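Local coordinates for protein transcription factor GAMBIF1 (Anopheles gambiae, PDB 1BVO) that binds DNA through its Rel homology specificity domain and, as a Dorsal homologue and immune factor, probably activates transcription by RNA polymerase II, at residues V105-R117 and F129-N141. Numbering follows the deposited sequence.
Sequences VKKKDVEEALRLR and FGHAKEPGSIDLN. With nucleotides of chain B; nucleotides of chain A.
The backbone N of Lys107 donates a hydrogen bond to OP1 of DA9 of chain B (2.7 Å). DA9 of chain B and DT9 of chain A share one site as alternatives, so Lys107 N meets a single phosphate position. Lys106 reaches the next phosphate: its chain runs extended beyond CG, and NZ bonds to OP1 of DT10 of chain A (2.7 Å). The dipole of helix 107-120 would probably favour the phosphate at its N-terminal end.

Beyond the phosphate contacts, the two segments meet mainly through apolar side chains. Leu140 packs its CD1 against Lys107 CG (3.8 Å), and this methyl also meets Val110 CG2 (4.0 Å). With chi1 at 171°, Val110 CG1 is swung toward Ile138 and touches Ile138 CD1 at 3.8 Å, the two side chains running past each other in opposite directions. One turn on, Leu114 sets CD1 over one face of the His131 imidazole, toward its rim, a CH-pi contact of 3.8 Å to the ring centroid. A hydrogen bond from His131 NE2 to Pro68 O helps fix the ring's rotation. Ala132 CB closes on the same Leu114 methyl.

Arg117 CB approaches the Phe129 ring obliquely, 3.8 Å from Phe129 CE2, and the two side chains cross at about a right angle. The Arg117 guanidinium turns away to the carbonyls of His69 and His71.

Helix 107-120 and the loop after it form a helical insertion on the immunoglobulin-like Rel domain, between strands 101-103 and 142-152. Asn141 makes backbone hydrogen bonds with Asp173, just past strand 159-172.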
ATOM      1  N   VAL C 105     -10.637  -6.197   2.865  1.00 50.94           N
ATOM      2  CA  VAL C 105      -9.413  -6.696   2.303  1.00 53.38           C
ATOM      3  C   VAL C 105      -9.164  -5.753   1.151  1.00 56.51           C
ATOM      4  O   VAL C 105     -10.109  -5.327   0.488  1.00 53.04           O
ATOM      5  CB  VAL C 105      -9.600  -8.048   1.659  1.00 56.52           C
ATOM      6  CG1 VAL C 105      -8.299  -8.778   1.653  1.00 57.96           C
ATOM      7  CG2 VAL C 105     -10.677  -8.841   2.353  1.00 59.95           C
ATOM      8  N   LYS C 106      -7.897  -5.484   0.876  1.00 60.35           N
ATOM      9  CA  LYS C 106      -7.496  -4.606  -0.225  1.00 66.90           C
ATOM     10  C   LYS C 106      -7.185  -5.501  -1.447  1.00 69.73           C
ATOM     11  O   LYS C 106      -6.837  -6.678  -1.273  1.00 70.94           O
ATOM     12  CB  LYS C 106      -6.273  -3.783   0.201  1.00 67.22           C
ATOM     13  CG  LYS C 106      -5.130  -4.595   0.777  1.00 69.54           C
ATOM     14  CD  LYS C 106      -3.914  -3.728   1.101  1.00 76.30           C
ATOM     15  CE  LYS C 106      -2.679  -4.620   1.349  1.00 75.39           C
ATOM     16  NZ  LYS C 106      -1.394  -3.866   1.265  1.00 72.33           N
ATOM     17  N   LYS C 107      -7.267  -4.941  -2.661  1.00 71.45           N
ATOM     18  CA  LYS C 107      -7.043  -5.703  -3.904  1.00 66.56           C
ATOM     19  C   LYS C 107      -5.924  -6.748  -3.884  1.00 62.44           C
ATOM     20  O   LYS C 107      -6.168  -7.921  -4.170  1.00 54.25           O
ATOM     21  CB  LYS C 107      -6.891  -4.777  -5.131  1.00 68.86           C
ATOM     22  CG  LYS C 107      -8.231  -4.164  -5.638  1.00 76.24           C
ATOM     23  CD  LYS C 107      -8.108  -3.320  -6.938  1.00 83.58           C
ATOM     24  CE  LYS C 107      -9.341  -2.409  -7.159  1.00 90.06           C
ATOM     25  NZ  LYS C 107      -9.549  -1.319  -6.112  1.00 88.96           N
ATOM     26  N   LYS C 108      -4.719  -6.344  -3.493  1.00 61.05           N
ATOM     27  CA  LYS C 108      -3.588  -7.278  -3.438  1.00 66.46           C
ATOM     28  C   LYS C 108      -3.966  -8.550  -2.678  1.00 65.86           C
ATOM     29  O   LYS C 108      -3.637  -9.668  -3.110  1.00 69.14           O
ATOM     30  CB  LYS C 108      -2.332  -6.633  -2.803  1.00 69.56           C
ATOM     31  CG  LYS C 108      -2.358  -5.104  -2.646  1.00 81.35           C
ATOM     32  CD  LYS C 108      -1.054  -4.461  -3.120  1.00 83.37           C
ATOM     33  CE  LYS C 108      -1.308  -3.589  -4.357  1.00 87.15           C
ATOM     34  NZ  LYS C 108      -0.108  -3.346  -5.218  1.00 84.71           N
ATOM     35  N   ASP C 109      -4.765  -8.395  -1.627  1.00 62.58           N
ATOM     36  CA  ASP C 109      -5.143  -9.536  -0.810  1.00 55.36           C
ATOM     37  C   ASP C 109      -6.419 -10.287  -1.171  1.00 53.18           C
ATOM     38  O   ASP C 109      -6.632 -11.392  -0.672  1.00 47.81           O
ATOM     39  CB  ASP C 109      -5.211  -9.126   0.661  1.00 58.11           C
ATOM     40  CG  ASP C 109      -4.019  -8.289   1.106  1.00 63.42           C
ATOM     41  OD1 ASP C 109      -2.926  -8.423   0.505  1.00 58.43           O
ATOM     42  OD2 ASP C 109      -4.184  -7.465   2.033  1.00 68.23           O
ATOM     43  N   VAL C 110      -7.260  -9.738  -2.042  1.00 48.68           N
ATOM     44  CA  VAL C 110      -8.499 -10.443  -2.392  1.00 44.61           C
ATOM     45  C   VAL C 110      -8.329 -11.936  -2.599  1.00 49.40           C
ATOM     46  O   VAL C 110      -9.072 -12.719  -2.009  1.00 54.04           O
ATOM     47  CB  VAL C 110      -9.190  -9.903  -3.667  1.00 43.41           C
ATOM     48  CG1 VAL C 110     -10.322 -10.839  -4.073  1.00 33.11           C
ATOM     49  CG2 VAL C 110      -9.760  -8.515  -3.423  1.00 41.26           C
ATOM     50  N   GLU C 111      -7.342 -12.332  -3.401  1.00 55.06           N
ATOM     51  CA  GLU C 111      -7.145 -13.753  -3.689  1.00 59.99           C
ATOM     52  C   GLU C 111      -6.886 -14.649  -2.462  1.00 57.82           C
ATOM     53  O   GLU C 111      -7.695 -15.527  -2.166  1.00 51.40           O
ATOM     54  CB  GLU C 111      -6.081 -13.975  -4.787  1.00 73.30           C
ATOM     55  CG  GLU C 111      -5.953 -15.447  -5.254  1.00 91.12           C
ATOM     56  CD  GLU C 111      -6.225 -15.674  -6.749  1.00100.00           C
ATOM     57  OE1 GLU C 111      -6.218 -14.697  -7.543  1.00100.00           O
ATOM     58  OE2 GLU C 111      -6.427 -16.853  -7.141  1.00100.00           O
ATOM     59  N   GLU C 112      -5.816 -14.376  -1.714  1.00 60.48           N
ATOM     60  CA  GLU C 112      -5.442 -15.138  -0.509  1.00 62.81           C
ATOM     61  C   GLU C 112      -6.639 -15.204   0.448  1.00 61.78           C
ATOM     62  O   GLU C 112      -6.894 -16.235   1.080  1.00 57.15           O
ATOM     63  CB  GLU C 112      -4.219 -14.474   0.170  1.00 70.99           C
ATOM     64  CG  GLU C 112      -3.941 -14.848   1.633  1.00 87.39           C
ATOM     65  CD  GLU C 112      -3.688 -13.610   2.517  1.00 97.43           C
ATOM     66  OE1 GLU C 112      -2.551 -13.064   2.503  1.00 95.38           O
ATOM     67  OE2 GLU C 112      -4.631 -13.190   3.234  1.00100.00           O
ATOM     68  N   ALA C 113      -7.405 -14.117   0.497  1.00 60.52           N
ATOM     69  CA  ALA C 113      -8.582 -14.024   1.350  1.00 58.99           C
ATOM     70  C   ALA C 113      -9.617 -15.049   0.912  1.00 58.55           C
ATOM     71  O   ALA C 113     -10.018 -15.917   1.697  1.00 56.96           O
ATOM     72  CB  ALA C 113      -9.164 -12.627   1.294  1.00 62.72           C
ATOM     73  N   LEU C 114     -10.048 -14.948  -0.342  1.00 55.01           N
ATOM     74  CA  LEU C 114     -11.023 -15.880  -0.890  1.00 55.46           C
ATOM     75  C   LEU C 114     -10.467 -17.289  -0.813  1.00 57.98           C
ATOM     76  O   LEU C 114     -11.214 -18.259  -0.707  1.00 56.95           O
ATOM     77  CB  LEU C 114     -11.340 -15.531  -2.335  1.00 50.64           C
ATOM     78  CG  LEU C 114     -12.220 -14.291  -2.460  1.00 50.16           C
ATOM     79  CD1 LEU C 114     -12.427 -13.960  -3.922  1.00 51.76           C
ATOM     80  CD2 LEU C 114     -13.547 -14.546  -1.763  1.00 51.54           C
ATOM     81  N   ARG C 115      -9.142 -17.381  -0.848  1.00 62.31           N
ATOM     82  CA  ARG C 115      -8.452 -18.658  -0.750  1.00 66.88           C
ATOM     83  C   ARG C 115      -8.893 -19.218   0.605  1.00 64.72           C
ATOM     84  O   ARG C 115      -9.488 -20.290   0.670  1.00 64.75           O
ATOM     85  CB  ARG C 115      -6.930 -18.435  -0.778  1.00 73.10           C
ATOM     86  CG  ARG C 115      -6.067 -19.693  -0.956  1.00 74.84           C
ATOM     87  CD  ARG C 115      -4.716 -19.553  -0.260  1.00 72.59           C
ATOM     88  NE  ARG C 115      -4.657 -20.294   1.007  1.00 78.88           N
ATOM     89  CZ  ARG C 115      -4.359 -19.764   2.196  1.00 82.38           C
ATOM     90  NH1 ARG C 115      -4.087 -18.461   2.304  1.00 78.08           N
ATOM     91  NH2 ARG C 115      -4.356 -20.543   3.286  1.00 78.54           N
ATOM     92  N   LEU C 116      -8.713 -18.418   1.655  1.00 66.11           N
ATOM     93  CA  LEU C 116      -9.086 -18.807   3.017  1.00 67.82           C
ATOM     94  C   LEU C 116     -10.578 -19.076   3.236  1.00 64.93           C
ATOM     95  O   LEU C 116     -10.929 -20.033   3.926  1.00 65.25           O
ATOM     96  CB  LEU C 116      -8.566 -17.779   4.037  1.00 72.93           C
ATOM     97  CG  LEU C 116      -7.054 -17.777   4.296  1.00 76.67           C
ATOM     98  CD1 LEU C 116      -6.622 -16.500   5.007  1.00 76.78           C
ATOM     99  CD2 LEU C 116      -6.669 -19.003   5.112  1.00 73.89           C
ATOM    100  N   ARG C 117     -11.456 -18.253   2.664  1.00 61.13           N
ATOM    101  CA  ARG C 117     -12.897 -18.468   2.828  1.00 55.46           C
ATOM    102  C   ARG C 117     -13.201 -19.900   2.360  1.00 54.10           C
ATOM    103  O   ARG C 117     -13.986 -20.599   2.989  1.00 52.85           O
ATOM    104  CB  ARG C 117     -13.699 -17.425   2.026  1.00 53.70           C
ATOM    105  CG  ARG C 117     -15.227 -17.386   2.312  1.00 56.84           C
ATOM    106  CD  ARG C 117     -15.575 -16.827   3.699  1.00 49.76           C
ATOM    107  NE  ARG C 117     -14.844 -15.587   4.004  1.00 43.90           N
ATOM    108  CZ  ARG C 117     -15.131 -14.385   3.506  1.00 45.04           C
ATOM    109  NH1 ARG C 117     -16.158 -14.241   2.670  1.00 42.43           N
ATOM    110  NH2 ARG C 117     -14.340 -13.346   3.805  1.00 44.41           N
ATOM    111  N   PHE C 129     -15.146 -20.763  -5.925  1.00 57.99           N
ATOM    112  CA  PHE C 129     -14.311 -19.578  -5.897  1.00 62.28           C
ATOM    113  C   PHE C 129     -13.737 -19.154  -7.228  1.00 64.36           C
ATOM    114  O   PHE C 129     -12.607 -18.663  -7.310  1.00 63.36           O
ATOM    115  CB  PHE C 129     -13.269 -19.702  -4.791  1.00 65.72           C
ATOM    116  CG  PHE C 129     -13.892 -19.771  -3.441  1.00 73.58           C
ATOM    117  CD1 PHE C 129     -14.604 -20.904  -3.063  1.00 76.62           C
ATOM    118  CD2 PHE C 129     -13.895 -18.665  -2.606  1.00 69.76           C
ATOM    119  CE1 PHE C 129     -15.323 -20.929  -1.885  1.00 74.06           C
ATOM    120  CE2 PHE C 129     -14.610 -18.682  -1.424  1.00 75.70           C
ATOM    121  CZ  PHE C 129     -15.325 -19.814  -1.061  1.00 73.28           C
ATOM    122  N   GLY C 130     -14.593 -19.222  -8.246  1.00 67.33           N
ATOM    123  CA  GLY C 130     -14.189 -18.847  -9.587  1.00 70.99           C
ATOM    124  C   GLY C 130     -13.731 -17.406  -9.603  1.00 71.56           C
ATOM    125  O   GLY C 130     -12.678 -17.070 -10.156  1.00 73.62           O
ATOM    126  N   HIS C 131     -14.475 -16.575  -8.883  1.00 70.39           N
ATOM    127  CA  HIS C 131     -14.196 -15.159  -8.798  1.00 66.32           C
ATOM    128  C   HIS C 131     -12.823 -14.786  -8.204  1.00 64.20           C
ATOM    129  O   HIS C 131     -12.393 -13.646  -8.324  1.00 58.22           O
ATOM    130  CB  HIS C 131     -15.354 -14.466  -8.079  1.00 70.09           C
ATOM    131  CG  HIS C 131     -15.530 -14.869  -6.647  1.00 73.69           C
ATOM    132  ND1 HIS C 131     -15.383 -16.177  -6.213  1.00 70.27           N
ATOM    133  CD2 HIS C 131     -15.756 -14.125  -5.544  1.00 69.67           C
ATOM    134  CE1 HIS C 131     -15.499 -16.206  -4.897  1.00 71.45           C
ATOM    135  NE2 HIS C 131     -15.724 -14.978  -4.465  1.00 69.55           N
ATOM    136  N   ALA C 132     -12.122 -15.754  -7.609  1.00 65.54           N
ATOM    137  CA  ALA C 132     -10.799 -15.482  -7.037  1.00 69.09           C
ATOM    138  C   ALA C 132      -9.753 -15.201  -8.124  1.00 75.16           C
ATOM    139  O   ALA C 132      -8.820 -14.450  -7.891  1.00 74.14           O
ATOM    140  CB  ALA C 132     -10.353 -16.637  -6.136  1.00 62.63           C
ATOM    141  N   LYS C 133      -9.952 -15.767  -9.318  1.00 81.73           N
ATOM    142  CA  LYS C 133      -9.059 -15.586 -10.473  1.00 83.49           C
ATOM    143  C   LYS C 133      -9.229 -14.174 -11.075  1.00 84.30           C
ATOM    144  O   LYS C 133      -8.254 -13.541 -11.492  1.00 82.97           O
ATOM    145  CB  LYS C 133      -9.374 -16.636 -11.563  1.00 89.58           C
ATOM    146  CG  LYS C 133      -9.275 -18.126 -11.149  1.00 94.22           C
ATOM    147  CD  LYS C 133      -9.650 -19.062 -12.317  1.00 98.30           C
ATOM    148  CE  LYS C 133     -10.849 -19.960 -11.998  1.00 97.22           C
ATOM    149  NZ  LYS C 133     -10.469 -21.210 -11.277  1.00 97.54           N
ATOM    150  N   GLU C 134     -10.476 -13.714 -11.136  1.00 84.72           N
ATOM    151  CA  GLU C 134     -10.868 -12.403 -11.666  1.00 87.31           C
ATOM    152  C   GLU C 134     -11.131 -11.536 -10.424  1.00 87.84           C
ATOM    153  O   GLU C 134     -12.278 -11.324 -10.050  1.00 88.00           O
ATOM    154  CB  GLU C 134     -12.179 -12.595 -12.441  1.00 88.02           C
ATOM    155  CG  GLU C 134     -12.247 -11.983 -13.827  1.00 97.23           C
ATOM    156  CD  GLU C 134     -13.495 -12.435 -14.588  1.00100.00           C
ATOM    157  OE1 GLU C 134     -14.577 -11.822 -14.398  1.00100.00           O
ATOM    158  OE2 GLU C 134     -13.392 -13.413 -15.373  1.00100.00           O
ATOM    159  N   PRO C 135     -10.083 -10.945  -9.824  1.00 87.83           N
ATOM    160  CA  PRO C 135     -10.263 -10.125  -8.615  1.00 85.05           C
ATOM    161  C   PRO C 135     -10.841  -8.706  -8.735  1.00 81.57           C
ATOM    162  O   PRO C 135     -11.386  -8.179  -7.765  1.00 81.83           O
ATOM    163  CB  PRO C 135      -8.856 -10.092  -7.996  1.00 85.82           C
ATOM    164  CG  PRO C 135      -8.015 -11.021  -8.899  1.00 86.18           C
ATOM    165  CD  PRO C 135      -8.674 -10.928 -10.230  1.00 86.56           C
ATOM    166  N   GLY C 136     -10.682  -8.073  -9.895  1.00 79.60           N
ATOM    167  CA  GLY C 136     -11.183  -6.720 -10.086  1.00 72.30           C
ATOM    168  C   GLY C 136     -12.682  -6.680 -10.307  1.00 69.98           C
ATOM    169  O   GLY C 136     -13.312  -5.632 -10.189  1.00 71.16           O
ATOM    170  N   SER C 137     -13.258  -7.832 -10.633  1.00 65.07           N
ATOM    171  CA  SER C 137     -14.692  -7.931 -10.873  1.00 63.83           C
ATOM    172  C   SER C 137     -15.504  -7.740  -9.592  1.00 63.12           C
ATOM    173  O   SER C 137     -16.694  -7.421  -9.642  1.00 71.22           O
ATOM    174  CB  SER C 137     -14.989  -9.304 -11.438  1.00 65.12           C
ATOM    175  OG  SER C 137     -14.257 -10.259 -10.709  1.00 66.32           O
ATOM    176  N   ILE C 138     -14.855  -7.966  -8.451  1.00 60.33           N
ATOM    177  CA  ILE C 138     -15.503  -7.832  -7.155  1.00 49.48           C
ATOM    178  C   ILE C 138     -15.513  -6.398  -6.664  1.00 44.40           C
ATOM    179  O   ILE C 138     -14.445  -5.792  -6.501  1.00 44.11           O
ATOM    180  CB  ILE C 138     -14.784  -8.694  -6.122  1.00 45.20           C
ATOM    181  CG1 ILE C 138     -14.638 -10.109  -6.668  1.00 35.98           C
ATOM    182  CG2 ILE C 138     -15.536  -8.686  -4.795  1.00 41.47           C
ATOM    183  CD1 ILE C 138     -13.711 -10.970  -5.870  1.00 42.04           C
ATOM    184  N   ASP C 139     -16.695  -5.865  -6.382  1.00 37.33           N
ATOM    185  CA  ASP C 139     -16.787  -4.506  -5.890  1.00 39.18           C
ATOM    186  C   ASP C 139     -16.412  -4.440  -4.406  1.00 45.96           C
ATOM    187  O   ASP C 139     -17.171  -4.867  -3.522  1.00 49.24           O
ATOM    188  CB  ASP C 139     -18.187  -3.970  -6.097  1.00 33.38           C
ATOM    189  CG  ASP C 139     -18.349  -2.533  -5.593  1.00 38.18           C
ATOM    190  OD1 ASP C 139     -17.339  -1.903  -5.176  1.00 37.61           O
ATOM    191  OD2 ASP C 139     -19.485  -2.028  -5.621  1.00 39.89           O
ATOM    192  N   LEU C 140     -15.249  -3.860  -4.123  1.00 47.63           N
ATOM    193  CA  LEU C 140     -14.775  -3.749  -2.750  1.00 46.00           C
ATOM    194  C   LEU C 140     -15.387  -2.607  -1.940  1.00 51.47           C
ATOM    195  O   LEU C 140     -14.849  -2.232  -0.888  1.00 56.55           O
ATOM    196  CB  LEU C 140     -13.253  -3.651  -2.722  1.00 38.05           C
ATOM    197  CG  LEU C 140     -12.556  -4.857  -3.346  1.00 34.90           C
ATOM    198  CD1 LEU C 140     -11.067  -4.720  -3.188  1.00 30.61           C
ATOM    199  CD2 LEU C 140     -13.053  -6.144  -2.703  1.00 32.09           C
ATOM    200  N   ASN C 141     -16.533  -2.101  -2.377  1.00 50.40           N
ATOM    201  CA  ASN C 141     -17.198  -1.023  -1.661  1.00 46.68           C
ATOM    202  C   ASN C 141     -18.606  -1.343  -1.247  1.00 43.19           C
ATOM    203  O   ASN C 141     -19.334  -0.483  -0.749  1.00 38.70           O
ATOM    204  CB  ASN C 141     -17.205   0.239  -2.490  1.00 53.21           C
ATOM    205  CG  ASN C 141     -16.075   1.143  -2.129  1.00 66.67           C
ATOM    206  OD1 ASN C 141     -14.900   0.822  -2.389  1.00 65.56           O
ATOM    207  ND2 ASN C 141     -16.402   2.273  -1.478  1.00 66.98           N
TER
ATOM    208  P    DA B   9      -7.501  -1.064  -1.822  0.50 45.82           P
ATOM    209  OP1  DA B   9      -6.870  -2.270  -2.424  0.50 28.64           O
ATOM    210  OP2  DA B   9      -8.900  -1.132  -1.334  0.50 40.29           O
ATOM    211  O5'  DA B   9      -6.505  -0.468  -0.749  0.50 36.02           O
ATOM    212  C5'  DA B   9      -5.140  -0.378  -1.107  0.50 29.25           C
ATOM    213  C4'  DA B   9      -4.380   0.439  -0.089  0.50 31.38           C
ATOM    214  O4'  DA B   9      -4.844   1.801  -0.115  0.50 44.16           O
ATOM    215  C3'  DA B   9      -4.469  -0.042   1.353  0.50 31.27           C
ATOM    216  O3'  DA B   9      -3.126  -0.320   1.770  0.50 46.04           O
ATOM    217  C2'  DA B   9      -5.117   1.130   2.095  0.50 39.16           C
ATOM    218  C1'  DA B   9      -4.881   2.335   1.194  0.50 32.89           C
ATOM    219  N9   DA B   9      -5.932   3.352   1.198  0.50 30.07           N
ATOM    220  C8   DA B   9      -7.281   3.157   1.022  0.50 34.99           C
ATOM    221  N7   DA B   9      -7.982   4.271   1.038  0.50 29.19           N
ATOM    222  C5   DA B   9      -7.023   5.255   1.245  0.50 17.20           C
ATOM    223  C6   DA B   9      -7.124   6.651   1.366  0.50 31.77           C
ATOM    224  N6   DA B   9      -8.282   7.309   1.301  0.50 31.85           N
ATOM    225  N1   DA B   9      -5.996   7.341   1.561  0.50 32.61           N
ATOM    226  C2   DA B   9      -4.831   6.664   1.643  0.50 37.32           C
ATOM    227  N3   DA B   9      -4.618   5.363   1.554  0.50 31.71           N
ATOM    228  C4   DA B   9      -5.758   4.704   1.350  0.50 23.34           C
TER
ATOM    229  P    DT A   9      -7.488  -0.935  -1.837  0.50 38.77           P
ATOM    230  OP1  DT A   9      -6.949  -2.169  -2.449  0.50 25.72           O
ATOM    231  OP2  DT A   9      -8.866  -0.934  -1.301  0.50 43.51           O
ATOM    232  O5'  DT A   9      -6.449  -0.471  -0.734  0.50 40.06           O
ATOM    233  C5'  DT A   9      -5.113  -0.214  -1.125  0.50 30.18           C
ATOM    234  C4'  DT A   9      -4.384   0.597  -0.087  0.50 31.54           C
ATOM    235  O4'  DT A   9      -4.824   1.979  -0.083  0.50 50.17           O
ATOM    236  C3'  DT A   9      -4.479   0.098   1.350  0.50 30.52           C
ATOM    237  O3'  DT A   9      -3.147  -0.185   1.765  0.50 47.13           O
ATOM    238  C2'  DT A   9      -5.115   1.271   2.101  0.50 42.35           C
ATOM    239  C1'  DT A   9      -4.755   2.471   1.239  0.50 33.95           C
ATOM    240  N1   DT A   9      -5.616   3.695   1.319  0.50 29.09           N
ATOM    241  C2   DT A   9      -5.010   4.931   1.558  0.50 39.34           C
ATOM    242  O2   DT A   9      -3.821   5.067   1.784  0.50 55.80           O
ATOM    243  N3   DT A   9      -5.859   6.004   1.543  0.50 21.90           N
ATOM    244  C4   DT A   9      -7.218   5.984   1.343  0.50 31.61           C
ATOM    245  O4   DT A   9      -7.850   7.052   1.330  0.50 34.39           O
ATOM    246  C5   DT A   9      -7.792   4.666   1.154  0.50 22.57           C
ATOM    247  C7   DT A   9      -9.278   4.538   0.997  0.50 28.62           C
ATOM    248  C6   DT A   9      -6.969   3.607   1.141  0.50 13.23           C
ATOM    249  P    DT A  10      -2.865  -0.836   3.201  0.50 53.11           P
ATOM    250  OP1  DT A  10      -1.879  -1.929   3.013  0.50 47.27           O
ATOM    251  OP2  DT A  10      -4.147  -1.126   3.885  0.50 54.53           O
ATOM    252  O5'  DT A  10      -2.131   0.357   3.934  0.50 43.16           O
ATOM    253  C5'  DT A  10      -2.653   1.660   3.790  0.50 46.41           C
ATOM    254  C4'  DT A  10      -1.660   2.673   4.280  0.50 49.29           C
ATOM    255  O4'  DT A  10      -2.235   3.969   4.034  0.50 57.03           O
ATOM    256  C3'  DT A  10      -1.380   2.609   5.780  0.50 46.27           C
ATOM    257  O3'  DT A  10       0.014   2.835   5.994  0.50 53.94           O
ATOM    258  C2'  DT A  10      -2.318   3.651   6.381  0.50 51.31           C
ATOM    259  C1'  DT A  10      -2.616   4.613   5.242  0.50 40.54           C
ATOM    260  N1   DT A  10      -4.045   4.948   5.112  0.50 38.51           N
ATOM    261  C2   DT A  10      -4.421   6.280   5.016  0.50 43.45           C
ATOM    262  O2   DT A  10      -3.622   7.205   5.064  0.50 43.08           O
ATOM    263  N3   DT A  10      -5.776   6.489   4.864  0.50 22.75           N
ATOM    264  C4   DT A  10      -6.766   5.525   4.808  0.50 38.42           C
ATOM    265  O4   DT A  10      -7.947   5.863   4.659  0.50 35.86           O
ATOM    266  C5   DT A  10      -6.300   4.155   4.933  0.50 25.86           C
ATOM    267  C7   DT A  10      -7.301   3.048   4.897  0.50 35.26           C
ATOM    268  C6   DT A  10      -4.983   3.938   5.075  0.50 24.34           C
TER